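Local coordinates for protein methyl transferase from Methanosarcina acetivorans (Methanosarcina acetivorans, PDB 6MRO) that binds S-adenosyl-L-homocysteine and calcium ions and is probably an S-adenosylmethionine-dependent methyltransferase, at residues R35-G40 with D98-V103; S140-G145 with R184-L189. The protein carries 1 engineered substitution. One frame throughout, in Å; residues are numbered along the deposited sequence.

Interaction 1 of 2, residues R35-G40 with D98-V103; sequences RALDIG and DEFDIV. With SAH (S-adenosyl-L-homocysteine), chain B.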
ATOM      1  N   ARG A  35      -6.344  11.481  -8.154  1.00 20.50           N
ATOM      2  CA  ARG A  35      -6.081  11.619  -6.723  1.00 20.86           C
ATOM      3  C   ARG A  35      -5.742  10.249  -6.145  1.00 20.53           C
ATOM      4  O   ARG A  35      -6.508   9.299  -6.305  1.00 21.67           O
ATOM      5  CB  ARG A  35      -7.274  12.226  -5.979  1.00 26.03           C
ATOM      6  CG  ARG A  35      -6.820  12.939  -4.712  1.00 32.64           C
ATOM      7  CD  ARG A  35      -7.935  13.317  -3.721  1.00 30.99           C
ATOM      8  NE  ARG A  35      -7.324  13.654  -2.433  1.00 33.26           N
ATOM      9  CZ  ARG A  35      -7.983  14.028  -1.342  1.00 40.62           C
ATOM     10  NH1 ARG A  35      -9.298  14.141  -1.361  1.00 45.32           N
ATOM     11  NH2 ARG A  35      -7.315  14.305  -0.233  1.00 42.08           N
ATOM     12  N   ALA A  36      -4.596  10.146  -5.473  1.00 19.44           N
ATOM     13  CA  ALA A  36      -4.107   8.842  -5.037  1.00 19.26           C
ATOM     14  C   ALA A  36      -3.847   8.853  -3.540  1.00 20.51           C
ATOM     15  O   ALA A  36      -3.346   9.844  -3.006  1.00 21.84           O
ATOM     16  CB  ALA A  36      -2.823   8.448  -5.775  1.00 17.79           C
ATOM     17  N   LEU A  37      -4.176   7.742  -2.878  1.00 16.90           N
ATOM     18  CA  LEU A  37      -3.870   7.542  -1.464  1.00 16.71           C
ATOM     19  C   LEU A  37      -2.933   6.349  -1.291  1.00 16.01           C
ATOM     20  O   LEU A  37      -3.226   5.250  -1.766  1.00 16.16           O
ATOM     21  CB  LEU A  37      -5.159   7.309  -0.677  1.00 20.59           C
ATOM     22  CG  LEU A  37      -5.009   6.943   0.802  1.00 17.37           C
ATOM     23  CD1 LEU A  37      -4.589   8.165   1.611  1.00 17.76           C
ATOM     24  CD2 LEU A  37      -6.350   6.455   1.319  1.00 20.47           C
ATOM     25  N   ASP A  38      -1.827   6.552  -0.595  1.00 17.78           N
ATOM     26  CA  ASP A  38      -0.916   5.462  -0.254  1.00 17.12           C
ATOM     27  C   ASP A  38      -1.180   5.133   1.212  1.00 15.98           C
ATOM     28  O   ASP A  38      -0.838   5.923   2.092  1.00 15.98           O
ATOM     29  CB  ASP A  38       0.544   5.870  -0.495  1.00 17.95           C
ATOM     30  CG  ASP A  38       1.539   4.740  -0.193  1.00 19.10           C
ATOM     31  OD1 ASP A  38       1.166   3.776   0.492  1.00 20.23           O
ATOM     32  OD2 ASP A  38       2.709   4.823  -0.636  1.00 20.21           O
ATOM     33  N   ILE A  39      -1.837   3.989   1.474  1.00 16.94           N
ATOM     34  CA  ILE A  39      -2.208   3.620   2.840  1.00 15.93           C
ATOM     35  C   ILE A  39      -1.044   2.868   3.478  1.00 16.71           C
ATOM     36  O   ILE A  39      -0.486   1.937   2.884  1.00 16.12           O
ATOM     37  CB  ILE A  39      -3.518   2.798   2.862  1.00 17.24           C
ATOM     38  CG1 ILE A  39      -3.471   1.603   1.922  1.00 17.18           C
ATOM     39  CG2 ILE A  39      -4.715   3.671   2.482  1.00 21.63           C
ATOM     40  CD1 ILE A  39      -4.740   0.694   2.039  1.00 16.76           C
ATOM     41  N   GLY A  40      -0.648   3.297   4.676  1.00 16.39           N
ATOM     42  CA  GLY A  40       0.549   2.754   5.298  1.00 15.94           C
ATOM     43  C   GLY A  40       1.781   3.116   4.492  1.00 15.46           C
ATOM     44  O   GLY A  40       2.582   2.247   4.151  1.00 16.88           O
ATOM     45  N   ASP A  98     -15.814   8.272  -1.595  1.00 31.94           N
ATOM     46  CA  ASP A  98     -15.672   8.417  -3.048  1.00 32.42           C
ATOM     47  C   ASP A  98     -14.717   9.559  -3.396  1.00 32.28           C
ATOM     48  O   ASP A  98     -15.032  10.454  -4.178  1.00 39.31           O
ATOM     49  CB  ASP A  98     -17.037   8.634  -3.712  1.00 36.10           C
ATOM     50  CG  ASP A  98     -18.048   7.553  -3.357  1.00 44.60           C
ATOM     51  OD1 ASP A  98     -17.670   6.375  -3.230  1.00 47.18           O
ATOM     52  OD2 ASP A  98     -19.240   7.890  -3.203  1.00 53.45           O
ATOM     53  N   GLU A  99     -13.537   9.543  -2.790  1.00 30.39           N
ATOM     54  CA  GLU A  99     -12.593  10.640  -2.972  1.00 30.11           C
ATOM     55  C   GLU A  99     -11.407  10.300  -3.862  1.00 29.36           C
ATOM     56  O   GLU A  99     -10.964  11.148  -4.643  1.00 28.71           O
ATOM     57  CB  GLU A  99     -12.083  11.113  -1.609  1.00 30.52           C
ATOM     58  CG  GLU A  99     -13.068  12.007  -0.892  1.00 32.63           C
ATOM     59  CD  GLU A  99     -13.494  13.178  -1.747  1.00 34.45           C
ATOM     60  OE1 GLU A  99     -14.717  13.379  -1.925  1.00 33.40           O
ATOM     61  OE2 GLU A  99     -12.602  13.889  -2.249  1.00 34.13           O
ATOM     62  N   PHE A 100     -10.878   9.085  -3.779  1.00 24.11           N
ATOM     63  CA  PHE A 100      -9.611   8.754  -4.423  1.00 21.33           C
ATOM     64  C   PHE A 100      -9.823   7.936  -5.692  1.00 22.25           C
ATOM     65  O   PHE A 100     -10.607   6.984  -5.701  1.00 26.38           O
ATOM     66  CB  PHE A 100      -8.704   7.990  -3.448  1.00 20.89           C
ATOM     67  CG  PHE A 100      -8.216   8.835  -2.313  1.00 19.55           C
ATOM     68  CD1 PHE A 100      -8.823   8.767  -1.074  1.00 22.21           C
ATOM     69  CD2 PHE A 100      -7.169   9.724  -2.499  1.00 21.37           C
ATOM     70  CE1 PHE A 100      -8.382   9.573  -0.021  1.00 22.07           C
ATOM     71  CE2 PHE A 100      -6.739  10.546  -1.458  1.00 21.78           C
ATOM     72  CZ  PHE A 100      -7.337  10.461  -0.220  1.00 22.98           C
ATOM     73  N   ASP A 101      -9.113   8.319  -6.758  1.00 21.55           N
ATOM     74  CA  ASP A 101      -9.057   7.518  -7.979  1.00 21.76           C
ATOM     75  C   ASP A 101      -8.204   6.258  -7.816  1.00 22.66           C
ATOM     76  O   ASP A 101      -8.430   5.260  -8.511  1.00 23.30           O
ATOM     77  CB  ASP A 101      -8.485   8.366  -9.111  1.00 22.53           C
ATOM     78  CG  ASP A 101      -9.290   9.601  -9.354  1.00 27.38           C
ATOM     79  OD1 ASP A 101      -8.792  10.710  -9.061  1.00 26.02           O
ATOM     80  OD2 ASP A 101     -10.435   9.457  -9.836  1.00 27.77           O
ATOM     81  N   ILE A 102      -7.195   6.309  -6.948  1.00 19.02           N
ATOM     82  CA  ILE A 102      -6.228   5.230  -6.761  1.00 17.92           C
ATOM     83  C   ILE A 102      -5.971   5.090  -5.271  1.00 17.55           C
ATOM     84  O   ILE A 102      -5.778   6.100  -4.577  1.00 17.36           O
ATOM     85  CB  ILE A 102      -4.892   5.521  -7.477  1.00 21.32           C
ATOM     86  CG1 ILE A 102      -5.070   5.717  -8.978  1.00 26.57           C
ATOM     87  CG2 ILE A 102      -3.836   4.456  -7.148  1.00 27.47           C
ATOM     88  CD1 ILE A 102      -4.229   6.887  -9.505  1.00 29.51           C
ATOM     89  N   VAL A 103      -5.977   3.853  -4.771  1.00 17.15           N
ATOM     90  CA  VAL A 103      -5.360   3.528  -3.485  1.00 16.63           C
ATOM     91  C   VAL A 103      -4.250   2.520  -3.750  1.00 18.63           C
ATOM     92  O   VAL A 103      -4.494   1.489  -4.394  1.00 17.79           O
ATOM     93  CB  VAL A 103      -6.362   2.951  -2.469  1.00 17.52           C
ATOM     94  CG1 VAL A 103      -5.618   2.494  -1.193  1.00 20.42           C
ATOM     95  CG2 VAL A 103      -7.446   3.992  -2.122  1.00 19.02           C
TER
HETATM   96  N   SAH B 201       4.326   1.241   2.316  1.00 14.59           N
HETATM   97  CA  SAH B 201       5.632   1.451   2.969  1.00 14.90           C
HETATM   98  CB  SAH B 201       5.626   0.869   4.377  1.00 15.24           C
HETATM   99  CG  SAH B 201       5.161  -0.586   4.438  1.00 17.86           C
HETATM  100  SD  SAH B 201       5.336  -1.334   6.074  1.00 18.28           S
HETATM  101  C   SAH B 201       6.772   0.839   2.169  1.00 19.19           C
HETATM  102  O   SAH B 201       6.541   0.129   1.179  1.00 17.37           O
HETATM  103  OXT SAH B 201       7.944   1.043   2.519  1.00 20.22           O
HETATM  104  C5' SAH B 201       3.609  -1.123   6.607  1.00 18.96           C
HETATM  105  C4' SAH B 201       3.299   0.298   7.081  1.00 19.05           C
HETATM  106  O4' SAH B 201       1.937   0.362   7.486  1.00 22.38           O
HETATM  107  C3' SAH B 201       4.142   0.793   8.256  1.00 16.93           C
HETATM  108  O3' SAH B 201       4.741   2.021   7.868  1.00 16.83           O
HETATM  109  C2' SAH B 201       3.135   0.944   9.387  1.00 19.04           C
HETATM  110  O2' SAH B 201       3.412   1.998  10.297  1.00 20.99           O
HETATM  111  C1' SAH B 201       1.838   1.182   8.632  1.00 17.40           C
HETATM  112  N9  SAH B 201       0.609   0.806   9.341  1.00 22.07           N
HETATM  113  C8  SAH B 201       0.339  -0.361  10.022  1.00 23.00           C
HETATM  114  N7  SAH B 201      -0.928  -0.305  10.470  1.00 22.27           N
HETATM  115  C5  SAH B 201      -1.473   0.868  10.065  1.00 22.76           C
HETATM  116  C6  SAH B 201      -2.726   1.446  10.246  1.00 24.55           C
HETATM  117  N6  SAH B 201      -3.670   0.816  10.934  1.00 26.03           N
HETATM  118  N1  SAH B 201      -2.979   2.679   9.705  1.00 19.99           N
HETATM  119  C2  SAH B 201      -2.005   3.343   8.983  1.00 19.05           C
HETATM  120  N3  SAH B 201      -0.758   2.784   8.813  1.00 19.09           N
HETATM  121  C4  SAH B 201      -0.515   1.560   9.340  1.00 19.76           C
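The Phe100 ring carries Leu37 CB over the centre of one face, 3.6 Å from the centroid, a CH-pi contact, while the Arg35-Ala36 peptide lies in plane at its edge. The ring sits between neighbouring parallel strands, 35-39 and 100-106, in the central sheet of the Rossmann-like methyltransferase fold. Phe95 meets the same ring edge-to-face. The Arg35 guanidinium, tilted 46° to the ring, has Phe100 CZ off-centre over one face and Glu99 OE2 at its edge. Arg35 NH1 and Glu99 OE2 form a salt bridge at 3.4 Å. Arginine suits this partly exposed edge of the contact because its chain, extended from CG to NE with CG anti to the backbone N (chi1 -154°), lays methylenes along the ring and still carries its charge outward.

Leu37 N donates to Ile102 O at 2.9 Å, and Ile102 N donates to Arg35 O. Small Ala36 pairs with Ile102 on one face of the sheet; on the other, Leu37 pairs with Val103, whose CG1 packs on Ile39 CD1 at 3.8 Å. Beyond the strand, Gly40 accepts the SAH amino group on its carbonyl O; a CB on its CA would run into the ribose O4', and its positive phi also suits glycine. At the other end Asp101 OD1 accepts Arg35 N through its anti lone pair, 2.7 Å and 168°.

Interaction 2 of 2, residues S140-G145 with R184-L189; sequences SDKEPG and RRQAYL. With CA (calcium ion), chain C; CA (calcium ion), chain D.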
ATOM      1  N   SER A 140       3.749 -13.625  -1.423  1.00 20.26           N
ATOM      2  CA  SER A 140       2.871 -14.662  -1.942  1.00 23.75           C
ATOM      3  C   SER A 140       2.983 -15.941  -1.120  1.00 24.46           C
ATOM      4  O   SER A 140       4.057 -16.306  -0.623  1.00 24.10           O
ATOM      5  CB  SER A 140       3.174 -14.963  -3.416  1.00 26.11           C
ATOM      6  OG  SER A 140       4.529 -15.312  -3.624  1.00 25.26           O
ATOM      7  N   ASP A 141       1.852 -16.627  -0.999  1.00 24.43           N
ATOM      8  CA  ASP A 141       1.725 -17.873  -0.254  1.00 24.49           C
ATOM      9  C   ASP A 141       1.217 -18.939  -1.215  1.00 25.35           C
ATOM     10  O   ASP A 141       0.039 -18.936  -1.598  1.00 26.95           O
ATOM     11  CB  ASP A 141       0.776 -17.692   0.928  1.00 26.41           C
ATOM     12  CG  ASP A 141       0.532 -18.968   1.702  1.00 29.61           C
ATOM     13  OD1 ASP A 141       1.087 -20.034   1.354  1.00 28.69           O
ATOM     14  OD2 ASP A 141      -0.232 -18.897   2.689  1.00 30.26           O
ATOM     15  N   LYS A 142       2.104 -19.843  -1.604  1.00 25.89           N
ATOM     16  CA  LYS A 142       1.719 -20.990  -2.408  1.00 29.48           C
ATOM     17  C   LYS A 142       1.933 -22.297  -1.658  1.00 35.33           C
ATOM     18  O   LYS A 142       1.918 -23.365  -2.277  1.00 38.41           O
ATOM     19  CB  LYS A 142       2.494 -20.993  -3.727  1.00 35.69           C
ATOM     20  CG  LYS A 142       2.333 -19.695  -4.529  1.00 36.19           C
ATOM     21  CD  LYS A 142       3.502 -19.496  -5.481  1.00 41.70           C
ATOM     22  CE  LYS A 142       3.219 -18.406  -6.500  1.00 47.20           C
ATOM     23  NZ  LYS A 142       4.338 -18.309  -7.488  1.00 53.44           N
ATOM     24  N   GLU A 143       2.129 -22.243  -0.324  1.00 35.98           N
ATOM     25  CA  GLU A 143       2.384 -23.491   0.385  1.00 42.64           C
ATOM     26  C   GLU A 143       1.140 -23.949   1.125  1.00 41.87           C
ATOM     27  O   GLU A 143       0.481 -23.134   1.785  1.00 31.69           O
ATOM     28  CB  GLU A 143       3.544 -23.336   1.361  1.00 50.79           C
ATOM     29  CG  GLU A 143       4.880 -23.176   0.661  1.00 56.98           C
ATOM     30  CD  GLU A 143       5.780 -24.385   0.829  1.00 64.84           C
ATOM     31  OE1 GLU A 143       6.686 -24.561  -0.016  1.00 69.33           O
ATOM     32  OE2 GLU A 143       5.575 -25.157   1.793  1.00 68.73           O
ATOM     33  N   PRO A 144       0.803 -25.238   1.047  1.00 48.26           N
ATOM     34  CA  PRO A 144      -0.411 -25.724   1.720  1.00 48.11           C
ATOM     35  C   PRO A 144      -0.273 -25.640   3.232  1.00 41.13           C
ATOM     36  O   PRO A 144       0.807 -25.853   3.788  1.00 44.75           O
ATOM     37  CB  PRO A 144      -0.522 -27.178   1.242  1.00 50.50           C
ATOM     38  CG  PRO A 144       0.863 -27.554   0.801  1.00 48.98           C
ATOM     39  CD  PRO A 144       1.496 -26.298   0.286  1.00 48.15           C
ATOM     40  N   GLY A 145      -1.381 -25.317   3.894  1.00 35.34           N
ATOM     41  CA  GLY A 145      -1.374 -25.088   5.322  1.00 36.22           C
ATOM     42  C   GLY A 145      -0.954 -23.668   5.656  1.00 35.03           C
ATOM     43  O   GLY A 145      -0.526 -22.891   4.801  1.00 31.94           O
ATOM     44  N   ARG A 184      14.985  -9.985  -3.021  1.00 41.78           N
ATOM     45  CA  ARG A 184      13.847 -10.114  -3.921  1.00 44.09           C
ATOM     46  C   ARG A 184      13.012 -11.280  -3.411  1.00 42.30           C
ATOM     47  O   ARG A 184      13.474 -12.427  -3.404  1.00 43.71           O
ATOM     48  CB  ARG A 184      14.311 -10.328  -5.360  1.00 49.02           C
ATOM     49  CG  ARG A 184      15.036  -9.127  -5.957  1.00 53.04           C
ATOM     50  CD  ARG A 184      16.222  -9.594  -6.773  1.00 61.85           C
ATOM     51  NE  ARG A 184      16.504  -8.721  -7.909  1.00 65.40           N
ATOM     52  CZ  ARG A 184      17.716  -8.300  -8.258  1.00 65.23           C
ATOM     53  NH1 ARG A 184      18.780  -8.680  -7.563  1.00 64.36           N
ATOM     54  NH2 ARG A 184      17.863  -7.511  -9.317  1.00 64.46           N
ATOM     55  N   ARG A 185      11.805 -10.975  -2.951  1.00 36.83           N
ATOM     56  CA  ARG A 185      10.885 -11.949  -2.385  1.00 37.20           C
ATOM     57  C   ARG A 185       9.730 -12.153  -3.356  1.00 28.95           C
ATOM     58  O   ARG A 185       9.263 -11.190  -3.973  1.00 26.53           O
ATOM     59  CB  ARG A 185      10.344 -11.466  -1.037  1.00 42.49           C
ATOM     60  CG  ARG A 185      11.392 -11.293   0.048  1.00 48.72           C
ATOM     61  CD  ARG A 185      11.466 -12.518   0.939  1.00 52.01           C
ATOM     62  NE  ARG A 185      10.153 -13.131   1.162  1.00 56.33           N
ATOM     63  CZ  ARG A 185       9.499 -13.108   2.321  1.00 55.77           C
ATOM     64  NH1 ARG A 185       8.319 -13.704   2.431  1.00 57.00           N
ATOM     65  NH2 ARG A 185      10.026 -12.491   3.373  1.00 52.71           N
ATOM     66  N   GLN A 186       9.276 -13.399  -3.495  1.00 25.10           N
ATOM     67  CA  GLN A 186       8.123 -13.671  -4.349  1.00 23.71           C
ATOM     68  C   GLN A 186       6.882 -12.999  -3.777  1.00 23.56           C
ATOM     69  O   GLN A 186       6.617 -13.053  -2.575  1.00 23.76           O
ATOM     70  CB  GLN A 186       7.876 -15.176  -4.480  1.00 22.60           C
ATOM     71  CG  GLN A 186       8.861 -15.884  -5.398  1.00 29.48           C
ATOM     72  CD  GLN A 186       8.480 -17.319  -5.618  1.00 36.54           C
ATOM     73  OE1 GLN A 186       7.669 -17.875  -4.872  1.00 41.69           O
ATOM     74  NE2 GLN A 186       9.060 -17.942  -6.646  1.00 34.16           N
ATOM     75  N   ALA A 187       6.108 -12.377  -4.653  1.00 19.75           N
ATOM     76  CA  ALA A 187       5.048 -11.488  -4.207  1.00 18.84           C
ATOM     77  C   ALA A 187       3.854 -11.603  -5.147  1.00 20.85           C
ATOM     78  O   ALA A 187       3.948 -12.156  -6.250  1.00 21.43           O
ATOM     79  CB  ALA A 187       5.549 -10.038  -4.133  1.00 17.99           C
ATOM     80  N   TYR A 188       2.717 -11.084  -4.677  1.00 18.83           N
ATOM     81  CA  TYR A 188       1.505 -10.925  -5.470  1.00 22.47           C
ATOM     82  C   TYR A 188       1.172  -9.450  -5.629  1.00 22.21           C
ATOM     83  O   TYR A 188       1.309  -8.667  -4.682  1.00 20.55           O
ATOM     84  CB  TYR A 188       0.307 -11.619  -4.819  1.00 20.54           C
ATOM     85  CG  TYR A 188       0.239 -13.099  -5.069  1.00 20.63           C
ATOM     86  CD1 TYR A 188       0.579 -13.628  -6.305  1.00 24.27           C
ATOM     87  CD2 TYR A 188      -0.169 -13.976  -4.061  1.00 21.37           C
ATOM     88  CE1 TYR A 188       0.511 -14.988  -6.540  1.00 24.09           C
ATOM     89  CE2 TYR A 188      -0.241 -15.335  -4.285  1.00 22.77           C
ATOM     90  CZ  TYR A 188       0.107 -15.836  -5.530  1.00 26.29           C
ATOM     91  OH  TYR A 188       0.048 -17.196  -5.755  1.00 26.49           O
ATOM     92  N   LEU A 189       0.703  -9.075  -6.819  1.00 19.44           N
ATOM     93  CA  LEU A 189       0.141  -7.749  -7.053  1.00 17.95           C
ATOM     94  C   LEU A 189      -1.323  -7.915  -7.434  1.00 25.30           C
ATOM     95  O   LEU A 189      -1.641  -8.535  -8.458  1.00 23.35           O
ATOM     96  CB  LEU A 189       0.895  -6.999  -8.146  1.00 18.01           C
ATOM     97  CG  LEU A 189       0.327  -5.600  -8.423  1.00 23.04           C
ATOM     98  CD1 LEU A 189       0.698  -4.641  -7.299  1.00 20.75           C
ATOM     99  CD2 LEU A 189       0.801  -5.086  -9.776  1.00 28.40           C
TER
HETATM  100 CA    CA C 202      -0.119 -21.294   3.324  1.00 28.83          CA
HETATM  101 CA    CA D 203      -1.464 -17.569   4.202  1.00 28.83          CA
HETATM  102  O   HOH W   1       4.631 -14.792  -6.366  1.00 32.19           O
HETATM  103  O   HOH W   2       5.970 -17.597  -2.607  1.00 32.42           O
HETATM  104  O   HOH W   3      -1.280 -18.728  -3.998  1.00 22.17           O
HETATM  105  O   HOH W   4      -1.962 -21.485   1.901  1.00 36.19           O
HETATM  106  O   HOH W   5       0.503 -17.797   5.512  1.00 28.13           O
HETATM  107  O   HOH W   6      -2.151 -15.665   5.607  1.00 33.85           O
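A loop leaving a strand end is pinned here against the neighbouring antiparallel strand: Ser140-Gly145 follows strand 132-139, and Arg184-Leu189 lies on strand 184-193. One direct backbone bond joins them, Ser140 N to Gln186 O at 3.1 Å and nearly straight (169°), though the donor stands above the carbonyl plane.

Ser140 CB sits over the centre of one face of the Tyr188 ring, 3.6 Å from the centroid, in a CH-pi contact. A serine fits because CB carries only a hydroxyl, so the methylene can rest on the ring while OG, between the backbone N and the carbonyl carbon (chi1 56°), reaches two waters. OG donates to one that bridges to Ala187 O and accepts from a second that also serves Ser140 O and Gln186 OE1. Lys142 CE passes 3.5 Å from Tyr188 OH, and its ammonium goes on to a salt bridge with Asp173. Tyr188 OH shares a water with Asp141 O. An alanine in place of Tyr188 would probably loosen the loop, since the platform under Ser140 and the water link to Asp141 O would both be lost.

Asp141 turns the other way, CG anti to the backbone N, and OD1 accepts Glu143 N at 3.0 Å in an Asx turn. Its carboxylate chelates one calcium through both oxygens, and OD2 also reaches the second calcium at 2.4 Å. With Glu143 O, Gly145 O, Glu146 and Glu148 at the first ion, and Glu146, the backbone O of Arg152 and Glu157 at the second, this makes a dinuclear calcium site rich in carboxylates, built from the loop and helix 155-162, completed by water and bridged by Asp141 OD2, with Glu146 also serving both ions.

Interactions 1 and 2 belong to the same mixed sheet but lie on opposite sides of the chain's centre, their own centres 25 Å apart and their nearest atoms about 9 Å apart. Strand 132-139 connects them: it runs beside strand 100-106 of interaction 1, flanks strand 184-193 of interaction 2 and leads directly into the calcium-binding loop. Residues 35-40 end at the cofactor pocket, which Asp61, Asn87, Val88 and Ser106 help complete, whereas 140-145 ends at the metals. In interaction 2 the side chain of Ala187 remains about 12 Å from SAH. The nearer calcium is about 17 Å from the nearest SAH atom, so the two sites are separate, although both are built partly from residues at or just beyond strand ends.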